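Local coordinates for hypothetical protein TM1010 (Thermotoga maritima, PDB 2F4P) that is of unknown function but belongs to the cupin superfamily of small antiparallel beta-barrel proteins and assembles as a two-chain complex, at residues 28-33 with 58-63; 74-79 with 114-119; 78-83 with 142-147. All coordinates share one frame; numbering follows the deposited sequence.

Interaction 1. Residues 28-33 with 58-63; sequences FFTGNV and GARTHW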
ATOM      1  N   PHE A  28      -0.566  21.064   8.186  1.00 40.38           N
ATOM      2  CA  PHE A  28      -0.633  20.335   6.923  1.00 38.96           C
ATOM      3  C   PHE A  28      -2.037  19.961   6.462  1.00 38.26           C
ATOM      4  O   PHE A  28      -2.200  19.559   5.313  1.00 35.52           O
ATOM      5  CB  PHE A  28       0.155  19.031   7.038  1.00 39.67           C
ATOM      6  CG  PHE A  28       1.499  19.196   7.662  1.00 40.94           C
ATOM      7  CD1 PHE A  28       2.488  19.932   7.015  1.00 45.75           C
ATOM      8  CD2 PHE A  28       1.774  18.647   8.907  1.00 48.22           C
ATOM      9  CE1 PHE A  28       3.735  20.102   7.582  1.00 48.10           C
ATOM     10  CE2 PHE A  28       3.019  18.824   9.490  1.00 51.74           C
ATOM     11  CZ  PHE A  28       4.003  19.546   8.820  1.00 51.20           C
ATOM     12  N   PHE A  29      -3.005  20.007   7.378  1.00 36.04           N
ATOM     13  CA  PHE A  29      -4.375  19.545   7.129  1.00 36.85           C
ATOM     14  C   PHE A  29      -5.398  20.579   7.541  1.00 37.83           C
ATOM     15  O   PHE A  29      -5.191  21.316   8.489  1.00 39.13           O
ATOM     16  CB  PHE A  29      -4.668  18.268   7.918  1.00 39.49           C
ATOM     17  CG  PHE A  29      -3.740  17.125   7.610  1.00 37.28           C
ATOM     18  CD1 PHE A  29      -3.954  16.334   6.500  1.00 40.78           C
ATOM     19  CD2 PHE A  29      -2.661  16.834   8.448  1.00 37.42           C
ATOM     20  CE1 PHE A  29      -3.109  15.280   6.210  1.00 38.12           C
ATOM     21  CE2 PHE A  29      -1.801  15.768   8.155  1.00 39.24           C
ATOM     22  CZ  PHE A  29      -2.030  15.003   7.034  1.00 38.86           C
ATOM     23  N   THR A  30      -6.519  20.588   6.828  1.00 38.59           N
ATOM     24  CA  THR A  30      -7.720  21.316   7.192  1.00 39.79           C
ATOM     25  C   THR A  30      -8.722  20.307   7.713  1.00 38.16           C
ATOM     26  O   THR A  30      -8.978  19.274   7.085  1.00 36.73           O
ATOM     27  CB  THR A  30      -8.330  22.006   5.945  1.00 41.24           C
ATOM     28  OG1 THR A  30      -7.387  22.939   5.406  1.00 44.81           O
ATOM     29  CG2 THR A  30      -9.634  22.702   6.267  1.00 44.18           C
ATOM     30  N   GLY A  31      -9.278  20.578   8.887  1.00 35.17           N
ATOM     31  CA  GLY A  31     -10.219  19.651   9.499  1.00 33.34           C
ATOM     32  C   GLY A  31      -9.580  18.469  10.230  1.00 36.20           C
ATOM     33  O   GLY A  31      -8.390  18.480  10.549  1.00 35.50           O
ATOM     34  N   ASN A  32     -10.400  17.456  10.511  1.00 35.18           N
ATOM     35  CA  ASN A  32     -10.019  16.356  11.386  1.00 34.46           C
ATOM     36  C   ASN A  32      -9.521  15.186  10.566  1.00 36.95           C
ATOM     37  O   ASN A  32     -10.264  14.616   9.769  1.00 35.38           O
ATOM     38  CB  ASN A  32     -11.200  15.942  12.267  1.00 36.05           C
ATOM     39  CG  ASN A  32     -11.584  17.028  13.245  1.00 42.24           C
ATOM     40  OD1 ASN A  32     -10.707  17.724  13.784  1.00 39.15           O
ATOM     41  ND2 ASN A  32     -12.887  17.210  13.459  1.00 40.29           N
ATOM     42  N   VAL A  33      -8.253  14.835  10.785  1.00 34.93           N
ATOM     43  CA  VAL A  33      -7.572  13.787  10.009  1.00 36.15           C
ATOM     44  C   VAL A  33      -6.765  12.970  11.008  1.00 36.06           C
ATOM     45  O   VAL A  33      -6.225  13.539  11.953  1.00 36.68           O
ATOM     46  CB  VAL A  33      -6.595  14.419   9.009  1.00 34.48           C
ATOM     47  CG1 VAL A  33      -5.776  13.352   8.224  1.00 39.36           C
ATOM     48  CG2 VAL A  33      -7.342  15.325   8.045  1.00 37.43           C
ATOM     49  N   GLY A  58     -15.198  16.706   4.917  1.00 36.65           N
ATOM     50  CA  GLY A  58     -14.764  18.079   4.794  1.00 36.75           C
ATOM     51  C   GLY A  58     -13.262  18.267   5.015  1.00 37.56           C
ATOM     52  O   GLY A  58     -12.728  19.335   4.747  1.00 40.25           O
ATOM     53  N   ALA A  59     -12.588  17.268   5.560  1.00 36.92           N
ATOM     54  CA  ALA A  59     -11.169  17.411   5.882  1.00 35.07           C
ATOM     55  C   ALA A  59     -10.323  17.074   4.662  1.00 36.51           C
ATOM     56  O   ALA A  59     -10.712  16.260   3.805  1.00 33.91           O
ATOM     57  CB  ALA A  59     -10.782  16.542   7.059  1.00 35.96           C
ATOM     58  N   ARG A  60      -9.158  17.724   4.588  1.00 36.92           N
ATOM     59  CA  ARG A  60      -8.273  17.565   3.446  1.00 35.87           C
ATOM     60  C   ARG A  60      -6.895  18.104   3.714  1.00 36.18           C
ATOM     61  O   ARG A  60      -6.689  18.950   4.589  1.00 33.72           O
ATOM     62  CB  ARG A  60      -8.842  18.271   2.222  1.00 35.82           C
ATOM     63  CG  ARG A  60      -8.792  19.800   2.237  1.00 42.81           C
ATOM     64  CD  ARG A  60     -10.085  20.383   2.592  1.00 43.42           C
ATOM     65  NE  ARG A  60     -10.135  21.858   2.537  1.00 41.98           N
ATOM     66  CZ  ARG A  60     -11.207  22.566   2.900  1.00 41.09           C
ATOM     67  NH1 ARG A  60     -12.297  21.955   3.350  1.00 38.72           N
ATOM     68  NH2 ARG A  60     -11.192  23.885   2.838  1.00 46.16           N
ATOM     69  N   THR A  61      -5.955  17.676   2.893  1.00 36.90           N
ATOM     70  CA  THR A  61      -4.626  18.178   2.979  1.00 35.14           C
ATOM     71  C   THR A  61      -4.614  19.626   2.497  1.00 34.68           C
ATOM     72  O   THR A  61      -5.504  20.077   1.739  1.00 33.73           O
ATOM     73  CB  THR A  61      -3.638  17.352   2.077  1.00 38.46           C
ATOM     74  OG1 THR A  61      -3.937  17.595   0.689  1.00 34.49           O
ATOM     75  CG2 THR A  61      -3.751  15.879   2.337  1.00 38.71           C
ATOM     76  N   HIS A  62      -3.587  20.348   2.912  1.00 33.28           N
ATOM     77  CA  HIS A  62      -3.184  21.560   2.193  1.00 33.79           C
ATOM     78  C   HIS A  62      -2.692  21.182   0.794  1.00 34.75           C
ATOM     79  O   HIS A  62      -2.419  19.997   0.499  1.00 35.97           O
ATOM     80  CB  HIS A  62      -2.075  22.263   2.965  1.00 36.55           C
ATOM     81  CG  HIS A  62      -2.527  22.827   4.274  1.00 35.64           C
ATOM     82  ND1 HIS A  62      -1.699  23.566   5.090  1.00 38.48           N
ATOM     83  CD2 HIS A  62      -3.724  22.766   4.905  1.00 38.78           C
ATOM     84  CE1 HIS A  62      -2.368  23.940   6.164  1.00 41.89           C
ATOM     85  NE2 HIS A  62      -3.596  23.460   6.082  1.00 41.14           N
ATOM     86  N   TRP A  63      -2.525  22.185  -0.062  1.00 36.05           N
ATOM     87  CA  TRP A  63      -1.767  21.969  -1.305  1.00 34.53           C
ATOM     88  C   TRP A  63      -0.327  21.570  -0.967  1.00 36.14           C
ATOM     89  O   TRP A  63       0.306  22.169  -0.084  1.00 36.33           O
ATOM     90  CB  TRP A  63      -1.741  23.230  -2.158  1.00 36.29           C
ATOM     91  CG  TRP A  63      -3.052  23.683  -2.709  1.00 32.08           C
ATOM     92  CD1 TRP A  63      -3.861  24.652  -2.193  1.00 38.47           C
ATOM     93  CD2 TRP A  63      -3.712  23.205  -3.899  1.00 34.26           C
ATOM     94  NE1 TRP A  63      -4.956  24.820  -2.983  1.00 38.17           N
ATOM     95  CE2 TRP A  63      -4.907  23.933  -4.027  1.00 38.30           C
ATOM     96  CE3 TRP A  63      -3.425  22.207  -4.841  1.00 35.40           C
ATOM     97  CZ2 TRP A  63      -5.797  23.734  -5.087  1.00 38.30           C
ATOM     98  CZ3 TRP A  63      -4.316  22.016  -5.907  1.00 33.28           C
ATOM     99  CH2 TRP A  63      -5.465  22.782  -6.026  1.00 36.77           C
TER
HETATM  100  O   HOH W   1      -5.009  24.236   8.237  1.00 38.07           O
HETATM  101  O   HOH W   2      -6.610  22.452   2.862  1.00 26.05           O

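Interaction 2. Residues 74-79 with 114-119; sequences VTRGKG and ELVHIG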
ATOM      1  N   VAL A  74      -7.393   3.860  -2.213  1.00 35.50           N
ATOM      2  CA  VAL A  74      -8.590   4.167  -1.434  1.00 37.37           C
ATOM      3  C   VAL A  74      -9.232   2.890  -0.944  1.00 37.57           C
ATOM      4  O   VAL A  74      -9.529   1.994  -1.732  1.00 38.05           O
ATOM      5  CB  VAL A  74      -9.591   4.987  -2.272  1.00 37.69           C
ATOM      6  CG1 VAL A  74     -10.809   5.369  -1.427  1.00 39.65           C
ATOM      7  CG2 VAL A  74      -8.888   6.210  -2.858  1.00 37.42           C
ATOM      8  N   THR A  75      -9.435   2.803   0.363  1.00 36.83           N
ATOM      9  CA  THR A  75      -9.974   1.591   0.973  1.00 38.08           C
ATOM     10  C   THR A  75     -11.412   1.734   1.441  1.00 40.07           C
ATOM     11  O   THR A  75     -12.090   0.729   1.615  1.00 38.57           O
ATOM     12  CB  THR A  75      -9.111   1.117   2.162  1.00 40.32           C
ATOM     13  OG1 THR A  75      -9.048   2.130   3.172  1.00 38.57           O
ATOM     14  CG2 THR A  75      -7.716   0.820   1.714  1.00 37.92           C
ATOM     15  N   ARG A  76     -11.889   2.964   1.622  1.00 37.12           N
ATOM     16  CA  ARG A  76     -13.231   3.178   2.115  1.00 39.89           C
ATOM     17  C   ARG A  76     -13.709   4.592   1.869  1.00 37.25           C
ATOM     18  O   ARG A  76     -12.934   5.547   1.946  1.00 37.65           O
ATOM     19  CB  ARG A  76     -13.258   2.864   3.610  1.00 40.23           C
ATOM     20  CG  ARG A  76     -14.510   3.258   4.353  1.00 50.02           C
ATOM     21  CD  ARG A  76     -14.689   2.333   5.523  1.00 53.47           C
ATOM     22  NE  ARG A  76     -15.369   2.917   6.666  1.00 62.05           N
ATOM     23  CZ  ARG A  76     -14.771   3.604   7.642  1.00 71.30           C
ATOM     24  NH1 ARG A  76     -13.472   3.859   7.594  1.00 73.38           N
ATOM     25  NH2 ARG A  76     -15.488   4.061   8.671  1.00 70.80           N
ATOM     26  N   GLY A  77     -15.003   4.734   1.600  1.00 34.68           N
ATOM     27  CA  GLY A  77     -15.629   6.060   1.612  1.00 35.57           C
ATOM     28  C   GLY A  77     -15.583   6.786   0.285  1.00 37.10           C
ATOM     29  O   GLY A  77     -15.571   6.157  -0.765  1.00 39.29           O
ATOM     30  N   LYS A  78     -15.563   8.119   0.345  1.00 35.35           N
ATOM     31  CA  LYS A  78     -15.617   8.975  -0.818  1.00 38.33           C
ATOM     32  C   LYS A  78     -14.736  10.188  -0.579  1.00 38.01           C
ATOM     33  O   LYS A  78     -14.777  10.809   0.490  1.00 36.91           O
ATOM     34  CB  LYS A  78     -17.057   9.436  -1.095  1.00 38.91           C
ATOM     35  CG  LYS A  78     -17.206  10.307  -2.347  1.00 41.75           C
ATOM     36  CD  LYS A  78     -18.674  10.680  -2.606  1.00 44.60           C
ATOM     37  CE  LYS A  78     -18.828  11.667  -3.753  1.00 51.17           C
ATOM     38  NZ  LYS A  78     -20.203  12.262  -3.769  1.00 52.83           N
ATOM     39  N   GLY A  79     -13.916  10.503  -1.564  1.00 36.09           N
ATOM     40  CA  GLY A  79     -13.098  11.686  -1.495  1.00 37.13           C
ATOM     41  C   GLY A  79     -12.824  12.324  -2.819  1.00 36.07           C
ATOM     42  O   GLY A  79     -13.441  12.004  -3.822  1.00 36.77           O
ATOM     43  N   GLU A 114     -16.591  10.266   4.904  1.00 34.94           N
ATOM     44  CA  GLU A 114     -15.180  10.129   5.209  1.00 38.21           C
ATOM     45  C   GLU A 114     -14.429   9.510   4.018  1.00 36.01           C
ATOM     46  O   GLU A 114     -15.033   8.869   3.138  1.00 33.70           O
ATOM     47  CB  GLU A 114     -15.009   9.275   6.466  1.00 39.67           C
ATOM     48  CG  GLU A 114     -15.076   7.802   6.173  1.00 45.59           C
ATOM     49  CD  GLU A 114     -15.274   6.967   7.397  1.00 51.61           C
ATOM     50  OE1 GLU A 114     -14.839   7.381   8.503  1.00 68.79           O
ATOM     51  OE2 GLU A 114     -15.899   5.893   7.234  1.00 69.61           O
ATOM     52  N   LEU A 115     -13.121   9.705   3.992  1.00 37.22           N
ATOM     53  CA  LEU A 115     -12.226   9.015   3.051  1.00 36.22           C
ATOM     54  C   LEU A 115     -11.135   8.326   3.855  1.00 38.71           C
ATOM     55  O   LEU A 115     -10.568   8.917   4.771  1.00 39.34           O
ATOM     56  CB  LEU A 115     -11.593   9.979   2.053  1.00 37.51           C
ATOM     57  CG  LEU A 115     -10.519   9.390   1.121  1.00 36.19           C
ATOM     58  CD1 LEU A 115     -11.141   8.552   0.029  1.00 39.80           C
ATOM     59  CD2 LEU A 115      -9.664  10.503   0.547  1.00 40.94           C
ATOM     60  N   VAL A 116     -10.893   7.059   3.531  1.00 36.62           N
ATOM     61  CA  VAL A 116      -9.798   6.300   4.109  1.00 36.26           C
ATOM     62  C   VAL A 116      -8.956   5.781   2.976  1.00 38.72           C
ATOM     63  O   VAL A 116      -9.484   5.200   2.007  1.00 37.14           O
ATOM     64  CB  VAL A 116     -10.284   5.098   4.937  1.00 36.97           C
ATOM     65  CG1 VAL A 116      -9.088   4.393   5.645  1.00 38.01           C
ATOM     66  CG2 VAL A 116     -11.364   5.547   5.934  1.00 42.61           C
ATOM     67  N   HIS A 117      -7.647   5.976   3.095  1.00 35.94           N
ATOM     68  CA  HIS A 117      -6.754   5.472   2.086  1.00 38.15           C
ATOM     69  C   HIS A 117      -5.372   5.130   2.650  1.00 38.15           C
ATOM     70  O   HIS A 117      -4.958   5.663   3.690  1.00 38.26           O
ATOM     71  CB  HIS A 117      -6.659   6.460   0.902  1.00 39.70           C
ATOM     72  CG  HIS A 117      -5.805   7.651   1.162  1.00 42.11           C
ATOM     73  ND1 HIS A 117      -4.432   7.608   1.078  1.00 39.44           N
ATOM     74  CD2 HIS A 117      -6.127   8.928   1.480  1.00 49.91           C
ATOM     75  CE1 HIS A 117      -3.942   8.798   1.375  1.00 50.99           C
ATOM     76  NE2 HIS A 117      -4.949   9.622   1.605  1.00 51.39           N
ATOM     77  N   ILE A 118      -4.695   4.217   1.953  1.00 38.22           N
ATOM     78  CA  ILE A 118      -3.283   3.974   2.129  1.00 36.79           C
ATOM     79  C   ILE A 118      -2.547   4.971   1.248  1.00 37.05           C
ATOM     80  O   ILE A 118      -2.981   5.276   0.125  1.00 36.68           O
ATOM     81  CB  ILE A 118      -2.909   2.514   1.745  1.00 39.52           C
ATOM     82  CG1 ILE A 118      -3.570   1.518   2.721  1.00 34.38           C
ATOM     83  CG2 ILE A 118      -1.382   2.308   1.753  1.00 38.91           C
ATOM     84  CD1 ILE A 118      -3.795   0.143   2.147  1.00 41.52           C
ATOM     85  N   GLY A 119      -1.475   5.551   1.773  1.00 34.94           N
ATOM     86  CA  GLY A 119      -0.604   6.405   0.970  1.00 35.47           C
ATOM     87  C   GLY A 119       0.787   5.822   0.924  1.00 36.32           C
ATOM     88  O   GLY A 119       1.266   5.296   1.937  1.00 37.09           O
TER
HETATM   89  O   HOH W   3     -12.891   5.473  10.103  1.00 64.36           O

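Interaction 3. Residues 78-83 with 142-147; sequences KGFYQE and KATEGK. With EDO (1,2-ethanediol), chain F; EDO (1,2-ethanediol), chain G.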
ATOM      1  N   LYS A  78     -15.563   8.119   0.345  1.00 35.35           N
ATOM      2  CA  LYS A  78     -15.617   8.975  -0.818  1.00 38.33           C
ATOM      3  C   LYS A  78     -14.736  10.188  -0.579  1.00 38.01           C
ATOM      4  O   LYS A  78     -14.777  10.809   0.490  1.00 36.91           O
ATOM      5  CB  LYS A  78     -17.057   9.436  -1.095  1.00 38.91           C
ATOM      6  CG  LYS A  78     -17.206  10.307  -2.347  1.00 41.75           C
ATOM      7  CD  LYS A  78     -18.674  10.680  -2.606  1.00 44.60           C
ATOM      8  CE  LYS A  78     -18.828  11.667  -3.753  1.00 51.17           C
ATOM      9  NZ  LYS A  78     -20.203  12.262  -3.769  1.00 52.83           N
ATOM     10  N   GLY A  79     -13.916  10.503  -1.564  1.00 36.09           N
ATOM     11  CA  GLY A  79     -13.098  11.686  -1.495  1.00 37.13           C
ATOM     12  C   GLY A  79     -12.824  12.324  -2.819  1.00 36.07           C
ATOM     13  O   GLY A  79     -13.441  12.004  -3.822  1.00 36.77           O
ATOM     14  N   PHE A  80     -11.859  13.224  -2.791  1.00 36.47           N
ATOM     15  CA  PHE A  80     -11.457  14.010  -3.940  1.00 38.12           C
ATOM     16  C   PHE A  80      -9.956  14.131  -3.997  1.00 37.61           C
ATOM     17  O   PHE A  80      -9.289  14.205  -2.956  1.00 36.03           O
ATOM     18  CB  PHE A  80     -12.054  15.415  -3.868  1.00 37.55           C
ATOM     19  CG  PHE A  80     -13.507  15.428  -4.072  1.00 38.78           C
ATOM     20  CD1 PHE A  80     -14.366  15.147  -3.012  1.00 36.26           C
ATOM     21  CD2 PHE A  80     -14.044  15.676  -5.314  1.00 41.39           C
ATOM     22  CE1 PHE A  80     -15.751  15.145  -3.209  1.00 38.21           C
ATOM     23  CE2 PHE A  80     -15.405  15.671  -5.510  1.00 39.72           C
ATOM     24  CZ  PHE A  80     -16.264  15.406  -4.449  1.00 40.77           C
ATOM     25  N   TYR A  81      -9.456  14.136  -5.234  1.00 39.37           N
ATOM     26  CA  TYR A  81      -8.077  14.424  -5.567  1.00 37.83           C
ATOM     27  C   TYR A  81      -8.065  15.538  -6.621  1.00 39.02           C
ATOM     28  O   TYR A  81      -8.807  15.489  -7.576  1.00 39.03           O
ATOM     29  CB  TYR A  81      -7.388  13.176  -6.115  1.00 38.33           C
ATOM     30  CG  TYR A  81      -6.039  13.403  -6.771  1.00 33.11           C
ATOM     31  CD1 TYR A  81      -4.909  13.710  -6.020  1.00 36.84           C
ATOM     32  CD2 TYR A  81      -5.898  13.341  -8.160  1.00 36.77           C
ATOM     33  CE1 TYR A  81      -3.684  13.902  -6.610  1.00 37.31           C
ATOM     34  CE2 TYR A  81      -4.658  13.547  -8.761  1.00 36.84           C
ATOM     35  CZ  TYR A  81      -3.553  13.826  -7.982  1.00 38.07           C
ATOM     36  OH  TYR A  81      -2.314  14.029  -8.562  1.00 37.81           O
ATOM     37  N   GLN A  82      -7.225  16.543  -6.427  1.00 37.12           N
ATOM     38  CA  GLN A  82      -7.126  17.628  -7.380  1.00 36.61           C
ATOM     39  C   GLN A  82      -5.705  18.109  -7.544  1.00 37.59           C
ATOM     40  O   GLN A  82      -5.038  18.427  -6.560  1.00 36.69           O
ATOM     41  CB  GLN A  82      -7.989  18.794  -6.952  1.00 37.50           C
ATOM     42  CG  GLN A  82      -7.940  19.981  -7.956  1.00 38.93           C
ATOM     43  CD  GLN A  82      -9.024  21.011  -7.690  1.00 39.49           C
ATOM     44  OE1 GLN A  82      -9.143  21.541  -6.575  1.00 39.01           O
ATOM     45  NE2 GLN A  82      -9.814  21.323  -8.720  1.00 41.89           N
ATOM     46  N   GLU A  83      -5.277  18.199  -8.803  1.00 37.70           N
ATOM     47  CA  GLU A  83      -4.033  18.852  -9.188  1.00 38.63           C
ATOM     48  C   GLU A  83      -4.252  20.339  -9.453  1.00 39.08           C
ATOM     49  O   GLU A  83      -5.306  20.758  -9.920  1.00 38.29           O
ATOM     50  CB  GLU A  83      -3.443  18.154 -10.425  1.00 39.33           C
ATOM     51  CG  GLU A  83      -3.064  16.714 -10.117  1.00 36.26           C
ATOM     52  CD  GLU A  83      -2.627  15.907 -11.296  1.00 40.71           C
ATOM     53  OE1 GLU A  83      -2.512  16.492 -12.388  1.00 36.77           O
ATOM     54  OE2 GLU A  83      -2.340  14.695 -11.103  1.00 38.98           O
ATOM     55  N   LYS A 142     -15.999  24.611  -4.719  1.00 37.04           N
ATOM     56  CA  LYS A 142     -16.058  24.519  -6.184  1.00 38.60           C
ATOM     57  C   LYS A 142     -15.639  23.142  -6.668  1.00 36.60           C
ATOM     58  O   LYS A 142     -16.210  22.616  -7.614  1.00 37.21           O
ATOM     59  CB  LYS A 142     -15.206  25.585  -6.865  1.00 38.57           C
ATOM     60  CG  LYS A 142     -15.796  26.962  -6.848  1.00 40.73           C
ATOM     61  CD  LYS A 142     -14.887  27.938  -7.582  1.00 40.96           C
ATOM     62  N   ALA A 143     -14.645  22.562  -6.004  1.00 36.76           N
ATOM     63  CA  ALA A 143     -14.203  21.219  -6.301  1.00 37.34           C
ATOM     64  C   ALA A 143     -15.234  20.146  -5.997  1.00 37.96           C
ATOM     65  O   ALA A 143     -15.318  19.164  -6.731  1.00 37.30           O
ATOM     66  CB  ALA A 143     -12.881  20.913  -5.567  1.00 39.17           C
ATOM     67  N   THR A 144     -16.026  20.337  -4.946  1.00 36.45           N
ATOM     68  CA  THR A 144     -16.841  19.249  -4.392  1.00 38.37           C
ATOM     69  C   THR A 144     -18.354  19.433  -4.444  1.00 39.75           C
ATOM     70  O   THR A 144     -19.086  18.447  -4.487  1.00 38.64           O
ATOM     71  CB  THR A 144     -16.477  18.997  -2.911  1.00 39.03           C
ATOM     72  OG1 THR A 144     -16.804  20.149  -2.121  1.00 39.88           O
ATOM     73  CG2 THR A 144     -15.016  18.687  -2.777  1.00 41.50           C
ATOM     74  N   GLU A 145     -18.830  20.671  -4.402  1.00 42.55           N
ATOM     75  CA  GLU A 145     -20.265  20.913  -4.277  1.00 43.12           C
ATOM     76  C   GLU A 145     -21.034  20.232  -5.407  1.00 44.47           C
ATOM     77  O   GLU A 145     -20.674  20.367  -6.582  1.00 44.09           O
ATOM     78  CB  GLU A 145     -20.581  22.416  -4.259  1.00 45.45           C
ATOM     79  N   GLY A 146     -22.073  19.478  -5.031  1.00 44.51           N
ATOM     80  CA  GLY A 146     -22.927  18.764  -5.986  1.00 44.18           C
ATOM     81  C   GLY A 146     -22.337  17.523  -6.649  1.00 44.87           C
ATOM     82  O   GLY A 146     -22.942  16.985  -7.577  1.00 43.73           O
ATOM     83  N   LYS A 147     -21.173  17.057  -6.187  1.00 45.66           N
ATOM     84  CA  LYS A 147     -20.485  15.930  -6.850  1.00 47.48           C
ATOM     85  C   LYS A 147     -20.654  14.576  -6.121  1.00 48.70           C
ATOM     86  O   LYS A 147     -21.573  14.387  -5.312  1.00 49.39           O
ATOM     87  CB  LYS A 147     -19.006  16.268  -7.109  1.00 46.88           C
ATOM     88  CG  LYS A 147     -18.808  17.638  -7.784  1.00 48.16           C
ATOM     89  CD  LYS A 147     -17.945  17.593  -9.052  1.00 50.03           C
ATOM     90  CE  LYS A 147     -16.493  17.214  -8.772  1.00 50.10           C
ATOM     91  NZ  LYS A 147     -15.526  18.075  -9.521  1.00 44.52           N
ATOM     92  OXT LYS A 147     -19.916  13.612  -6.360  1.00 49.54           O
TER
HETATM   93  C1  EDO F 137      -6.485  15.044 -12.074  1.00 34.67           C
HETATM   94  O1  EDO F 137      -6.775  13.649 -11.930  1.00 38.47           O
HETATM   95  C2  EDO F 137      -7.099  15.689 -10.842  1.00 33.59           C
HETATM   96  O2  EDO F 137      -6.937  17.101 -10.849  1.00 23.83           O
HETATM   97  C1  EDO G 138     -13.094  21.355  -9.347  1.00 36.74           C
HETATM   98  O1  EDO G 138     -13.121  20.315 -10.301  1.00 34.05           O
HETATM   99  C2  EDO G 138     -12.525  22.651  -9.880  1.00 40.09           C
HETATM  100  O2  EDO G 138     -12.100  23.393  -8.742  1.00 40.51           O

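Interaction 1. Residues 28-33 with 58-63
A59, just ahead of the paired residues, lies against 30-33: its CB is 3.4 Å from N32 O and 3.8 Å from V33 CG2, while its CA-H approaches T30 O. R60 and T30 form the antiparallel hydrogen-bonded pair, with R60 N to T30 O and the straighter T30 N to R60 O (2.8 Å, 173°). The R60 side chain bends at chi2 (-101°), which places CD. T30 CG2 sits over the centre of one guanidinium face, 3.7 Å from R60 CZ. NH1 donates to G58 O, tilted 20° from the guanidinium plane, and NH2 to V135 O. At T61, CG2 meets the F29 ring at CE1 (4.0 Å), and one water joins T61 O to T30 OG1. H62 N then bonds F28 O at 2.9 Å, the donor lying above the carbonyl plane. The H62 ring lays one face over the 28-29 peptide, with F28 C 3.6 Å above its centre, and a second water in the ring plane links NE2 to F29 O. The short strand 29-30 is thus joined to 60-65 by three backbone bonds and two water bridges, with a methyl packed over one face of a guanidinium whose NH1 and NH2 each donate to a carbonyl.

Interaction 2. Residues 74-79 with 114-119
V116 O is the focus of the contact, receiving T75 N at 2.9 Å and, more weakly, R76 N at 3.3 Å. Two consecutive residues facing one partner define a classic beta bulge, and the register slips by one between the V74-H117 and R76-V116 pairs. Beyond it, V116 N returns a bond to R76 O (3.0 Å, 165°) and K78 N binds E114 O, carrying the pairing past the corner at 76-77. At the corner, G77 has phi 89°, and its CA-H group approaches E114 O (CA to O 3.3 Å); having no side chain, it lets the backbones come this close. V74 CG1 meets L115 CD1 at 3.5 Å, the two side chains crossing at about a right angle, and T75 CG2 touches I118 CD1, beside which I17 and I118 of the second subunit pack. R76, extended from CG to NE, forms a salt bridge with E114 whose detail is doubtful because the atoms are modelled too close; a water also links R76 NH1 to E114 OE1. Further out, H117 ND1 donates almost straight to I118 O, from above its carbonyl plane, which restrains the ring's rotation. The chemistry implies a bend built from backbone bonds: one carbonyl serves two successive N-H groups while the chain passes from one cupin sheet to the other.

Interaction 3. Residues 78-83 with 142-147
F80 and T144 join a strand of the cupin barrel, 78-83, to the end of the C-terminal helix 137-144 and the tail beyond it. T144 CG2 stands over the centre of the F80 ring, 3.6 Å from the centroid and 12° off the ring normal, a CH-pi contact. T144 CG2 is anti to its own carbonyl carbon, which leaves T144 OG1 to bond Y140 O in the preceding helical turn. K147 approaches the same ring differently: CB lies in the ring plane at the edge, and CE comes within 3.8 Å of F80 CE2. One aromatic ring therefore receives a methyl over its face and K147 CB and CE at its edge, while I90 and W106 also touch it. The route of the tail is set by a type II turn from T144 to K147, closed by K147 N to T144 O at 3.0 Å, with G146 at positive phi. This turn carries the chain terminus back to the strand, where K78 NZ, at the end of an extended chain, reaches K147 OXT (2.9 Å, a salt bridge that should favour the ionised carboxylate) and also donates to K147 O at 3.0 Å. Farther along the strand, Q82 OE1 accepts from W106 NE1 and lies 3.9 Å from A143 CB, while NE2 donates to K86 O. Q82 NE2 also donates to O2 of the 1,2-ethanediol of chain G, 3.1 Å away at 170°.

Along the chain, interaction 1 closes before the other two open, and interactions 2 and 3 start from the same place, sharing K78 and G79. Their centres form a nearly even triangle, 13 to 14 Å on a side. Strand 78-83 is common to interactions 2 and 3: its beginning belongs to the corner of interaction 2, and its length carries the helix end of interaction 3. It lies in the same sheet as strands 29-30 and 60-65 of interaction 1, and W63 CZ3 packs 3.7 Å from Q82 O. Interactions 1 and 2 do not touch, their nearest atoms being about 6 Å apart. The three thus tie the short strand 29-30, the passage between sheets and the C-terminal tail to one cupin barrel.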